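Long-range contacts in Lon211 (Mycobacterium tuberculosis, PDB 6VBK), which probably recognises and binds protein substrates as the N-terminal domain of an ATP-dependent Lon protease: residues L14-L19 with L67-L72; D21-P26 with Q185-L190; R41-A46 with G116-V121; G80-I85 with R101-V106; I108-T113 with W120-V125. All blocks are in the same frame, centred on the assembly; numbering follows the deposited sequence.

Contact 1: residues L14-L19 with L67-L72; sequences LPVLPL and LLVPRL
V69 O is gripped twice by the neighbouring strand. L19 N donates a hydrogen bond to V69 O at 3.0 Å, from above the carbonyl plane. P18 CA adds a CA-H...O contact to V69 O at 3.5 Å. L17 O is held in the same double way, by a hydrogen bond from V69 N at 3.3 Å and by the CA-H of L68. The shortest bond of the ladder runs from L17 N to L67 O, 2.8 Å. L67 N meets P15 O nearly along its C=O axis, and R71 N bonds to L19 O at the other end. The pattern is that of a parallel beta pair, with V16 beside L67 and L19 beside P70. It joins strands 9-19 and 65-70 of the mixed sheet in the Lon substrate-binding domain. The two segments cross at 39°, so the pair is clearly twisted. On one face, V16 CG1 lies anti to its backbone N (chi1 172°) and rests on V69 CG2 at 3.8 Å. L67 projects on this face too, and its CB meets L14 CB at 3.9 Å, the two side chains crossing at about a right angle. On the other face L17 and L68 run side by side. L68 CD2 touches L17 CB at 4.1 Å, and L19 CD1 crosses obliquely over L68 CB. V40 and I44 of helix 38-50 pack on L17. The R71 chain bends at chi3 (83°) and brings a guanidinium face over P18, with R71 CZ 3.8 Å from P18 CB. R71 NH1 also forms a salt bridge with E39.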
# COMPACT_ATOMS: atom_id res chain seq x y z
N LEU B 14 9.07 -2.64 8.46
CA LEU B 14 9.91 -2.07 9.50
C LEU B 14 10.22 -3.12 10.56
O LEU B 14 9.40 -4.02 10.80
CB LEU B 14 9.23 -0.86 10.17
CG LEU B 14 8.87 0.32 9.27
CD1 LEU B 14 7.94 1.28 9.99
CD2 LEU B 14 10.13 1.03 8.80
N PRO B 15 11.38 -3.02 11.21
CA PRO B 15 11.66 -3.91 12.35
C PRO B 15 10.94 -3.42 13.59
O PRO B 15 10.85 -2.21 13.85
CB PRO B 15 13.18 -3.81 12.50
CG PRO B 15 13.51 -2.45 12.00
CD PRO B 15 12.51 -2.13 10.91
N VAL B 16 10.43 -4.36 14.37
CA VAL B 16 9.65 -4.03 15.56
C VAL B 16 10.60 -3.79 16.73
O VAL B 16 11.37 -4.68 17.11
CB VAL B 16 8.64 -5.14 15.89
CG1 VAL B 16 7.99 -4.87 17.23
CG2 VAL B 16 7.59 -5.24 14.80
N LEU B 17 10.53 -2.59 17.29
CA LEU B 17 11.32 -2.25 18.50
C LEU B 17 10.32 -2.23 19.66
O LEU B 17 9.60 -1.23 19.79
CB LEU B 17 12.02 -0.90 18.32
CG LEU B 17 13.21 -0.66 19.24
CD1 LEU B 17 14.12 0.42 18.69
CD2 LEU B 17 12.75 -0.32 20.64
N PRO B 18 10.18 -3.32 20.43
CA PRO B 18 9.20 -3.39 21.51
C PRO B 18 9.53 -2.48 22.70
O PRO B 18 10.67 -2.39 23.08
CB PRO B 18 9.27 -4.86 21.95
CG PRO B 18 10.68 -5.27 21.61
CD PRO B 18 10.98 -4.54 20.32
N LEU B 19 8.49 -1.85 23.25
CA LEU B 19 8.61 -0.96 24.44
C LEU B 19 7.86 -1.61 25.60
O LEU B 19 6.62 -1.62 25.57
CB LEU B 19 8.02 0.41 24.10
CG LEU B 19 8.56 1.07 22.83
CD1 LEU B 19 7.82 2.35 22.53
CD2 LEU B 19 10.05 1.33 22.96
N LEU B 67 9.95 0.56 14.11
CA LEU B 67 8.55 0.64 14.49
C LEU B 67 8.46 0.46 16.00
O LEU B 67 8.63 -0.66 16.51
CB LEU B 67 7.71 -0.41 13.76
CG LEU B 67 6.20 -0.26 13.93
CD1 LEU B 67 5.75 1.13 13.50
CD2 LEU B 67 5.46 -1.33 13.14
N LEU B 68 8.19 1.55 16.71
CA LEU B 68 8.09 1.53 18.17
C LEU B 68 6.69 1.05 18.55
O LEU B 68 5.71 1.77 18.39
CB LEU B 68 8.37 2.92 18.73
CG LEU B 68 9.65 3.57 18.22
CD1 LEU B 68 9.63 5.07 18.47
CD2 LEU B 68 10.87 2.95 18.88
N VAL B 69 6.61 -0.18 19.05
CA VAL B 69 5.34 -0.84 19.34
C VAL B 69 5.26 -1.10 20.84
O VAL B 69 6.13 -1.76 21.40
CB VAL B 69 5.19 -2.16 18.56
CG1 VAL B 69 3.79 -2.72 18.74
CG2 VAL B 69 5.51 -1.95 17.09
N PRO B 70 4.14 -0.59 21.61
CA PRO B 70 3.57 -0.63 23.20
C PRO B 70 3.23 -2.10 23.48
O PRO B 70 2.17 -2.53 23.06
CB PRO B 70 2.34 0.28 23.22
CG PRO B 70 2.57 1.16 22.02
CD PRO B 70 3.09 0.20 20.97
N ARG B 71 4.15 -2.85 24.09
CA ARG B 71 3.86 -4.28 24.39
C ARG B 71 4.07 -4.58 25.88
O ARG B 71 5.20 -4.37 26.37
CB ARG B 71 4.80 -5.18 23.58
CG ARG B 71 4.76 -6.64 24.01
CD ARG B 71 5.90 -7.48 23.47
NE ARG B 71 7.12 -7.38 24.26
CZ ARG B 71 8.28 -7.92 23.91
NH1 ARG B 71 9.34 -7.78 24.69
NH2 ARG B 71 8.38 -8.60 22.79
N LEU B 72 3.04 -5.08 26.56
CA LEU B 72 3.17 -5.49 27.98
C LEU B 72 2.75 -6.96 28.08
O LEU B 72 1.56 -7.25 27.82
CB LEU B 72 2.29 -4.59 28.86
CG LEU B 72 0.79 -4.86 28.79
CD1 LEU B 72 0.05 -4.04 29.84
CD2 LEU B 72 0.24 -4.56 27.41

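Contact 2: residues D21-P26 with Q185-L190; sequences DGVVLP and QKIEVL
V23 has the largest buried surface here, followed by L25 and L190. V23 points at helix 183-191 and uses all three of its side-chain carbons. V23 CB lies 3.8 Å from K186 CB, and the two side chains run antiparallel alongside each other. CG1 of V23 is anti to the backbone N (chi1 168°), which leaves CG2 beside that N. V23 CG2 meets I187 CG1 at 3.6 Å, crossing it at about a right angle. V23 CG1 turns to the next turn of the helix and touches L190 CD2 at 4.0 Å. L25 starts out across the helix, but its extended chain (chi2 178°) carries both methyls onto it. L25 CD1 meets V189 CG1 at 3.7 Å. L25 CD2 rests on L190 CB at 3.6 Å and also lies near K186 O. L190, with CG anti to its own N and a bend at chi2 (57°), thus spans both V23 and L25. P70 of strand 65-70 packs on V23, I187 and L190, so the loop and the helix share an apolar floor. The contact therefore fastens the loop between strands 9-19 and 29-33 to a helix far along the chain, tying the sheet to the helical part. Polar groups are satisfied elsewhere: K186 NZ reaches G176 O, and V24 O accepts from T81 OG1. R105 bonds to V189 O and L190 O. No hydrogen bond links the two segments, so shape fit and burial of branched apolar groups hold loop and helix together here.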
# COMPACT_ATOMS: atom_id res chain seq x y z
N ASP B 21 7.72 -0.64 28.74
CA ASP B 21 7.03 0.43 29.50
C ASP B 21 7.16 1.76 28.74
O ASP B 21 8.27 2.08 28.28
CB ASP B 21 7.53 0.51 30.94
CG ASP B 21 6.72 -0.34 31.90
OD1 ASP B 21 5.56 -0.65 31.56
OD2 ASP B 21 7.24 -0.68 32.98
N GLY B 22 6.06 2.51 28.66
CA GLY B 22 6.04 3.82 27.98
C GLY B 22 5.61 3.69 26.53
O GLY B 22 5.97 2.68 25.90
N VAL B 23 4.95 4.72 26.01
CA VAL B 23 4.48 4.71 24.60
C VAL B 23 5.07 5.93 23.89
O VAL B 23 4.93 7.05 24.42
CB VAL B 23 2.94 4.74 24.54
CG1 VAL B 23 2.43 5.03 23.14
CG2 VAL B 23 2.33 3.45 25.07
N VAL B 24 5.69 5.72 22.73
CA VAL B 24 6.28 6.84 21.95
C VAL B 24 5.25 7.28 20.91
O VAL B 24 4.93 6.48 20.01
CB VAL B 24 7.61 6.44 21.29
CG1 VAL B 24 8.20 7.58 20.49
CG2 VAL B 24 8.61 5.94 22.32
N LEU B 25 4.73 8.50 21.05
CA LEU B 25 3.75 9.03 20.12
C LEU B 25 4.43 9.89 19.07
O LEU B 25 5.56 10.34 19.26
CB LEU B 25 2.70 9.85 20.87
CG LEU B 25 1.86 9.08 21.90
CD1 LEU B 25 0.89 10.01 22.62
CD2 LEU B 25 1.11 7.95 21.22
N PRO B 26 3.78 10.10 17.92
CA PRO B 26 4.36 11.00 16.92
C PRO B 26 4.61 12.39 17.49
O PRO B 26 3.78 12.94 18.21
CB PRO B 26 3.30 11.03 15.81
CG PRO B 26 2.59 9.72 15.95
CD PRO B 26 2.57 9.42 17.43
N GLN B 185 -3.97 4.19 28.54
CA GLN B 185 -4.52 5.39 27.93
C GLN B 185 -3.65 5.87 26.78
O GLN B 185 -4.16 6.28 25.73
CB GLN B 185 -4.67 6.49 28.98
CG GLN B 185 -5.81 6.28 29.96
CD GLN B 185 -5.81 7.30 31.08
OE1 GLN B 185 -4.81 7.47 31.78
NE2 GLN B 185 -6.93 7.99 31.26
N LYS B 186 -2.32 5.82 26.96
CA LYS B 186 -1.40 6.26 25.91
C LYS B 186 -1.51 5.38 24.67
O LYS B 186 -1.41 5.88 23.54
CB LYS B 186 0.03 6.27 26.44
CG LYS B 186 0.28 7.30 27.54
CD LYS B 186 1.71 7.24 28.03
CE LYS B 186 1.96 8.27 29.12
NZ LYS B 186 3.37 8.23 29.60
N ILE B 187 -1.70 4.07 24.85
CA ILE B 187 -1.86 3.18 23.70
C ILE B 187 -3.12 3.54 22.93
O ILE B 187 -3.15 3.49 21.69
CB ILE B 187 -1.86 1.71 24.17
CG1 ILE B 187 -0.49 1.31 24.70
CG2 ILE B 187 -2.27 0.78 23.03
CD1 ILE B 187 -0.48 0.04 25.51
N GLU B 188 -4.19 3.91 23.65
CA GLU B 188 -5.41 4.34 22.98
C GLU B 188 -5.21 5.65 22.24
O GLU B 188 -5.83 5.86 21.18
CB GLU B 188 -6.55 4.47 23.99
CG GLU B 188 -7.92 4.58 23.35
CD GLU B 188 -9.04 4.70 24.36
OE1 GLU B 188 -10.17 5.04 23.96
OE2 GLU B 188 -8.79 4.47 25.57
N VAL B 189 -4.38 6.54 22.77
CA VAL B 189 -4.00 7.73 22.01
C VAL B 189 -3.25 7.33 20.75
O VAL B 189 -3.49 7.87 19.67
CB VAL B 189 -3.15 8.68 22.89
CG1 VAL B 189 -2.78 9.94 22.11
CG2 VAL B 189 -3.90 9.04 24.16
N LEU B 190 -2.34 6.36 20.87
CA LEU B 190 -1.67 5.83 19.69
C LEU B 190 -2.65 5.11 18.77
O LEU B 190 -2.41 5.03 17.55
CB LEU B 190 -0.55 4.89 20.13
CG LEU B 190 0.30 4.21 19.05
CD1 LEU B 190 0.94 5.25 18.15
CD2 LEU B 190 1.36 3.34 19.70

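Contact 3: residues R41-A46 with G116-V121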
# COMPACT_ATOMS: atom_id res chain seq x y z
N ARG B 41 18.42 -3.67 20.67
CA ARG B 41 19.62 -3.46 19.85
C ARG B 41 19.54 -4.21 18.53
O ARG B 41 20.09 -3.75 17.52
CB ARG B 41 20.87 -3.88 20.63
CG ARG B 41 22.17 -3.40 20.01
CD ARG B 41 23.38 -3.99 20.72
NE ARG B 41 23.47 -3.58 22.12
CZ ARG B 41 24.17 -2.54 22.55
NH1 ARG B 41 24.86 -1.79 21.70
NH2 ARG B 41 24.20 -2.25 23.84
N ALA B 42 18.86 -5.36 18.50
CA ALA B 42 18.71 -6.09 17.25
C ALA B 42 17.79 -5.36 16.29
O ALA B 42 18.00 -5.40 15.07
CB ALA B 42 18.19 -7.50 17.52
N ALA B 43 16.76 -4.69 16.81
CA ALA B 43 15.88 -3.91 15.95
C ALA B 43 16.61 -2.74 15.32
O ALA B 43 16.40 -2.43 14.14
CB ALA B 43 14.67 -3.42 16.76
N ILE B 44 17.48 -2.07 16.08
CA ILE B 44 18.24 -0.95 15.54
C ILE B 44 19.24 -1.42 14.50
O ILE B 44 19.43 -0.77 13.46
CB ILE B 44 18.93 -0.17 16.68
CG1 ILE B 44 17.88 0.39 17.64
CG2 ILE B 44 19.81 0.94 16.12
CD1 ILE B 44 18.46 1.21 18.77
N GLU B 45 19.88 -2.57 14.74
CA GLU B 45 20.86 -3.08 13.78
C GLU B 45 20.19 -3.61 12.53
O GLU B 45 20.72 -3.46 11.42
CB GLU B 45 21.72 -4.15 14.44
CG GLU B 45 22.75 -3.60 15.41
CD GLU B 45 23.64 -2.55 14.77
OE1 GLU B 45 24.07 -2.75 13.61
OE2 GLU B 45 23.90 -1.51 15.42
N ALA B 46 19.02 -4.24 12.68
CA ALA B 46 18.24 -4.62 11.50
C ALA B 46 17.79 -3.40 10.72
O ALA B 46 17.74 -3.43 9.48
CB ALA B 46 17.03 -5.46 11.92
N GLY B 116 18.83 -8.98 9.61
CA GLY B 116 19.04 -8.95 11.04
C GLY B 116 18.21 -9.98 11.78
O GLY B 116 17.50 -10.80 11.20
N ALA B 117 18.31 -9.93 13.11
CA ALA B 117 17.62 -10.87 13.99
C ALA B 117 16.32 -10.30 14.54
O ALA B 117 15.71 -10.92 15.42
CB ALA B 117 18.54 -11.29 15.14
N ALA B 118 15.88 -9.15 14.05
CA ALA B 118 14.68 -8.50 14.55
C ALA B 118 13.43 -9.05 13.87
O ALA B 118 13.49 -9.66 12.80
CB ALA B 118 14.76 -6.99 14.35
N LEU B 119 12.29 -8.82 14.51
CA LEU B 119 11.00 -9.20 13.95
C LEU B 119 10.51 -8.11 13.01
O LEU B 119 10.50 -6.93 13.36
CB LEU B 119 9.98 -9.44 15.06
CG LEU B 119 8.52 -9.58 14.65
CD1 LEU B 119 8.33 -10.75 13.69
CD2 LEU B 119 7.63 -9.75 15.88
N TRP B 120 10.12 -8.51 11.80
CA TRP B 120 9.66 -7.58 10.78
C TRP B 120 8.16 -7.74 10.57
O TRP B 120 7.63 -8.85 10.55
CB TRP B 120 10.40 -7.82 9.45
CG TRP B 120 11.85 -7.46 9.50
CD1 TRP B 120 12.87 -8.23 10.00
CD2 TRP B 120 12.45 -6.25 9.03
NE1 TRP B 120 14.06 -7.57 9.87
CE2 TRP B 120 13.84 -6.35 9.27
CE3 TRP B 120 11.95 -5.10 8.42
CZ2 TRP B 120 14.73 -5.34 8.93
CZ3 TRP B 120 12.84 -4.09 8.08
CH2 TRP B 120 14.21 -4.22 8.34
N VAL B 121 7.47 -6.60 10.41
CA VAL B 121 6.04 -6.58 10.13
C VAL B 121 5.79 -5.57 9.02
O VAL B 121 6.56 -4.64 8.80
CB VAL B 121 5.20 -6.22 11.38
CG1 VAL B 121 5.43 -7.23 12.50
CG2 VAL B 121 5.49 -4.81 11.84
O HOH W 1 19.49 -7.44 13.97
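A118 points its methyl straight at helix 38-50. A118 CB sits over the backbone of A43, 3.6 Å from A43 CA. It also meets A46 CB at 3.7 Å, methyl to methyl, and lies near A42 O. A46 points back at the incoming chain and is caught between A118 and the indole of W120. The W120 side chain starts across the contact, and its six-membered ring then swings toward the helix. W120 CZ2 lies 3.8 Å from A46 CB. A46 O approaches the indole at its edge, near the ring plane, 3.6 Å from W120 CZ2. Here an alanine-lined side of helix 38-50 packs on the turn that leads into strand 120-125, within the Lon substrate-binding domain. Small residues on both sides let the backbones come close. G116 CA lies 4.1 Å from A46 CB, and a side chain at G116 would run into that methyl. A water bridges the outer side, donating to A42 O at 2.8 Å and accepting from A117 N at 2.9 Å. A42 O thus takes two bonds, since A46 N also donates to it. A118 N is buried with no partner in the model. W120 NE1 is fixed by P115 O.

Contact 4: residues G80-I85 with R101-V106; sequences GTLGVI and RGVSRV
L82 leaves its strand with CG anti to the backbone N (chi1 173°). L82 CB packs on V106 CG2 at 3.8 Å and lies close to S104 O. L82 CG comes next, 4.2 Å from V103 CB, and the two side chains run side by side. At the tip L82 CD2 meets S104 OG at 3.8 Å, while CD1 packs on L14. The backbone of L82 is held at both ends: L82 N donates to S104 O, and L82 O accepts from V103 N at 2.7 Å, almost along the C=O axis. V103 and S104 thus both face L82, and the pairing slips by one residue, from T81 with R105 to G83 with G102. This is a beta bulge in an otherwise regular antiparallel ladder. Paired bonds close it at G80 with V106 and at V84 with R101. V103 turns toward the partner strand, and its CG2 touches V84 CG2 at 3.6 Å. V103 CG2 also lies over one face of the R101 guanidinium, whose NE forms a salt bridge with E86. On the other face of the sheet T81 CG2 rests on G102 CA at 3.6 Å. The pair belongs to the hairpin of strands 79-88 and 96-112. Strand 65-70 flanks it through the L68 to T81 backbone bond, and R105 reaches helix 183-191 and D173 of helix 168-173.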
# COMPACT_ATOMS: atom_id res chain seq x y z
N GLY B 80 1.79 1.03 15.71
CA GLY B 80 3.08 1.45 16.21
C GLY B 80 3.40 2.86 15.75
O GLY B 80 2.68 3.46 14.95
N THR B 81 4.50 3.38 16.27
CA THR B 81 4.99 4.70 15.90
C THR B 81 6.24 4.54 15.05
O THR B 81 7.22 3.93 15.49
CB THR B 81 5.30 5.55 17.13
OG1 THR B 81 4.11 5.71 17.91
CG2 THR B 81 5.80 6.92 16.72
N LEU B 82 6.20 5.07 13.83
CA LEU B 82 7.39 5.13 12.99
C LEU B 82 8.45 5.98 13.68
O LEU B 82 8.22 7.16 13.95
CB LEU B 82 7.05 5.69 11.62
CG LEU B 82 8.22 5.97 10.67
CD1 LEU B 82 9.04 4.71 10.45
CD2 LEU B 82 7.73 6.53 9.34
N GLY B 83 9.59 5.37 13.98
CA GLY B 83 10.65 6.04 14.71
C GLY B 83 11.90 6.19 13.86
O GLY B 83 12.27 5.27 13.13
N VAL B 84 12.54 7.35 13.96
CA VAL B 84 13.80 7.63 13.28
C VAL B 84 14.89 7.69 14.34
O VAL B 84 14.84 8.52 15.25
CB VAL B 84 13.74 8.93 12.47
CG1 VAL B 84 15.12 9.33 12.00
CG2 VAL B 84 12.79 8.78 11.29
N ILE B 85 15.88 6.80 14.22
CA ILE B 85 17.02 6.81 15.13
C ILE B 85 17.86 8.04 14.82
O ILE B 85 18.61 8.07 13.83
CB ILE B 85 17.85 5.52 15.00
CG1 ILE B 85 16.98 4.29 15.29
CG2 ILE B 85 19.05 5.56 15.94
CD1 ILE B 85 16.45 4.24 16.71
N ARG B 101 13.02 9.55 17.40
CA ARG B 101 11.98 10.56 17.21
C ARG B 101 10.76 9.89 16.59
O ARG B 101 10.87 9.27 15.52
CB ARG B 101 12.48 11.70 16.33
CG ARG B 101 11.40 12.71 15.94
CD ARG B 101 11.97 13.77 15.01
NE ARG B 101 12.49 13.20 13.77
CZ ARG B 101 11.81 13.14 12.63
NH1 ARG B 101 10.58 13.64 12.57
NH2 ARG B 101 12.36 12.59 11.56
N GLY B 102 9.62 10.01 17.25
CA GLY B 102 8.37 9.51 16.69
C GLY B 102 7.87 10.38 15.55
O GLY B 102 7.73 11.60 15.70
N VAL B 103 7.57 9.74 14.42
CA VAL B 103 7.21 10.45 13.19
C VAL B 103 5.70 10.38 12.92
O VAL B 103 5.03 11.40 12.85
CB VAL B 103 8.01 9.90 11.99
CG1 VAL B 103 7.62 10.61 10.69
CG2 VAL B 103 9.51 10.03 12.23
N SER B 104 5.16 9.17 12.77
CA SER B 104 3.77 9.01 12.37
C SER B 104 3.22 7.68 12.86
O SER B 104 3.97 6.79 13.27
CB SER B 104 3.61 9.14 10.85
OG SER B 104 4.43 8.20 10.18
N ARG B 105 1.90 7.55 12.80
CA ARG B 105 1.25 6.30 13.20
C ARG B 105 1.27 5.31 12.05
O ARG B 105 1.07 5.67 10.88
CB ARG B 105 -0.19 6.57 13.65
CG ARG B 105 -0.28 7.30 14.97
CD ARG B 105 -1.72 7.60 15.35
NE ARG B 105 -1.83 7.95 16.76
CZ ARG B 105 -1.59 9.16 17.26
NH1 ARG B 105 -1.21 10.14 16.46
NH2 ARG B 105 -1.72 9.38 18.56
N VAL B 106 1.51 4.04 12.39
CA VAL B 106 1.60 2.97 11.40
C VAL B 106 0.67 1.84 11.85
O VAL B 106 0.82 1.32 12.97
CB VAL B 106 3.04 2.45 11.24
CG1 VAL B 106 3.09 1.36 10.19
CG2 VAL B 106 3.97 3.59 10.86

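Contact 5: residues I108-T113 with W120-V125; sequences IGTGTT and WVEGTV
The tight part lies around T110 and E122. E122 N donates to T110 O at 2.6 Å, nearly along the C=O axis. G109 N donates to E122 O at 2.7 Å, in the carbonyl plane. The two side chains lie alongside each other, pointing the same way, and T110 OG1 comes within 2.5 Å of E122 OE1, at an angle too poor for a hydrogen bond. T110 N is buried without a partner in the model. The pairing slips by one residue between I108 with G123 and G111 with V121, a beta bulge in an antiparallel hairpin. Toward the turn the fit is looser. T112 N bonds to W120 O at 3.1 Å, from well above the carbonyl plane. T112 CG2 crosses E122 CG at 3.8 Å, about at right angles. T113, exposed at the end, brings only its backbone near the W120 ring. On the other face I108 CG2 and V121 CG2 are 4.2 Å apart, and both residues pack on L67. R90 of the second subunit packs on T110 and T124. The hairpin joins strands 96-112 and 120-125. Strand 120-125 also pairs with strand 9-19 through V121 and L14, and helix 38-50 lies against W120.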
# COMPACT_ATOMS: atom_id res chain seq x y z
N ILE B 108 -0.29 -1.73 12.09
CA ILE B 108 0.47 -2.97 11.99
C ILE B 108 -0.37 -4.02 11.28
O ILE B 108 -1.49 -4.33 11.70
CB ILE B 108 0.92 -3.45 13.37
CG1 ILE B 108 1.91 -2.46 13.99
CG2 ILE B 108 1.53 -4.84 13.28
CD1 ILE B 108 2.43 -2.88 15.33
N GLY B 109 0.18 -4.58 10.20
CA GLY B 109 -0.53 -5.59 9.44
C GLY B 109 0.17 -6.93 9.42
O GLY B 109 0.52 -7.47 10.47
N THR B 110 0.37 -7.48 8.23
CA THR B 110 0.95 -8.81 8.09
C THR B 110 2.42 -8.82 8.49
O THR B 110 3.15 -7.85 8.30
CB THR B 110 0.81 -9.30 6.65
OG1 THR B 110 1.35 -8.32 5.75
CG2 THR B 110 -0.65 -9.56 6.30
N GLY B 111 2.84 -9.94 9.07
CA GLY B 111 4.25 -10.15 9.32
C GLY B 111 5.01 -10.50 8.06
O GLY B 111 4.44 -10.96 7.07
N THR B 112 6.31 -10.27 8.09
CA THR B 112 7.14 -10.48 6.90
C THR B 112 8.56 -10.79 7.35
O THR B 112 8.80 -11.10 8.52
CB THR B 112 7.06 -9.25 5.97
OG1 THR B 112 7.91 -9.45 4.84
CG2 THR B 112 7.48 -7.99 6.71
N THR B 113 9.51 -10.69 6.42
CA THR B 113 10.90 -11.02 6.67
C THR B 113 11.78 -9.81 6.37
O THR B 113 11.38 -8.88 5.68
CB THR B 113 11.36 -12.22 5.83
OG1 THR B 113 11.23 -11.91 4.44
CG2 THR B 113 10.50 -13.44 6.15
N TRP B 120 10.12 -8.51 11.80
CA TRP B 120 9.66 -7.58 10.78
C TRP B 120 8.16 -7.74 10.57
O TRP B 120 7.63 -8.85 10.55
CB TRP B 120 10.40 -7.82 9.45
CG TRP B 120 11.85 -7.46 9.50
CD1 TRP B 120 12.87 -8.23 10.00
CD2 TRP B 120 12.45 -6.25 9.03
NE1 TRP B 120 14.06 -7.57 9.87
CE2 TRP B 120 13.84 -6.35 9.27
CE3 TRP B 120 11.95 -5.10 8.42
CZ2 TRP B 120 14.73 -5.34 8.93
CZ3 TRP B 120 12.84 -4.09 8.08
CH2 TRP B 120 14.21 -4.22 8.34
N VAL B 121 7.47 -6.60 10.41
CA VAL B 121 6.04 -6.58 10.13
C VAL B 121 5.79 -5.57 9.02
O VAL B 121 6.56 -4.64 8.80
CB VAL B 121 5.20 -6.22 11.38
CG1 VAL B 121 5.43 -7.23 12.50
CG2 VAL B 121 5.49 -4.81 11.84
N GLU B 122 4.68 -5.77 8.32
CA GLU B 122 4.21 -4.80 7.34
C GLU B 122 3.28 -3.80 8.02
O GLU B 122 2.52 -4.14 8.93
CB GLU B 122 3.49 -5.49 6.18
CG GLU B 122 4.40 -6.33 5.30
CD GLU B 122 3.67 -6.97 4.14
OE1 GLU B 122 2.42 -6.86 4.09
OE2 GLU B 122 4.33 -7.59 3.28
N GLY B 123 3.34 -2.55 7.56
CA GLY B 123 2.55 -1.50 8.16
C GLY B 123 2.18 -0.43 7.16
O GLY B 123 2.79 -0.31 6.09
N THR B 124 1.17 0.36 7.52
CA THR B 124 0.65 1.41 6.67
C THR B 124 0.67 2.73 7.42
O THR B 124 0.11 2.83 8.52
CB THR B 124 -0.78 1.09 6.21
OG1 THR B 124 -0.77 -0.12 5.45
CG2 THR B 124 -1.33 2.22 5.36
N VAL B 125 1.32 3.74 6.84
CA VAL B 125 1.30 5.07 7.44
C VAL B 125 -0.12 5.59 7.44
O VAL B 125 -0.81 5.58 6.42
CB VAL B 125 2.24 6.02 6.68
CG1 VAL B 125 2.27 7.39 7.34
CG2 VAL B 125 3.64 5.43 6.60

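How the contacts relate
Contacts 1, 4 and 5 are pairings within one mixed sheet, with centres 10 to 14 Å apart. Contact 4 shares strand 96-112 with contact 5, and its strand 79-88 neighbours strand 65-70 of contact 1. Contact 5 shares W120 and V121 with contact 3, which adds helix 38-50. Contact 2 reaches furthest along the chain; contacts 3, 4 and 5 are nested in the loop it closes, and contact 1 crosses it. Contacts 2 and 3 are about 21 Å apart between centres and do not touch. Contacts 1 and 4 lie between them. Contacts 1, 3, 4 and 5 thus build the sheet lobe with helix 38-50 on it, and contact 2 joins this lobe to the C-terminal helical part.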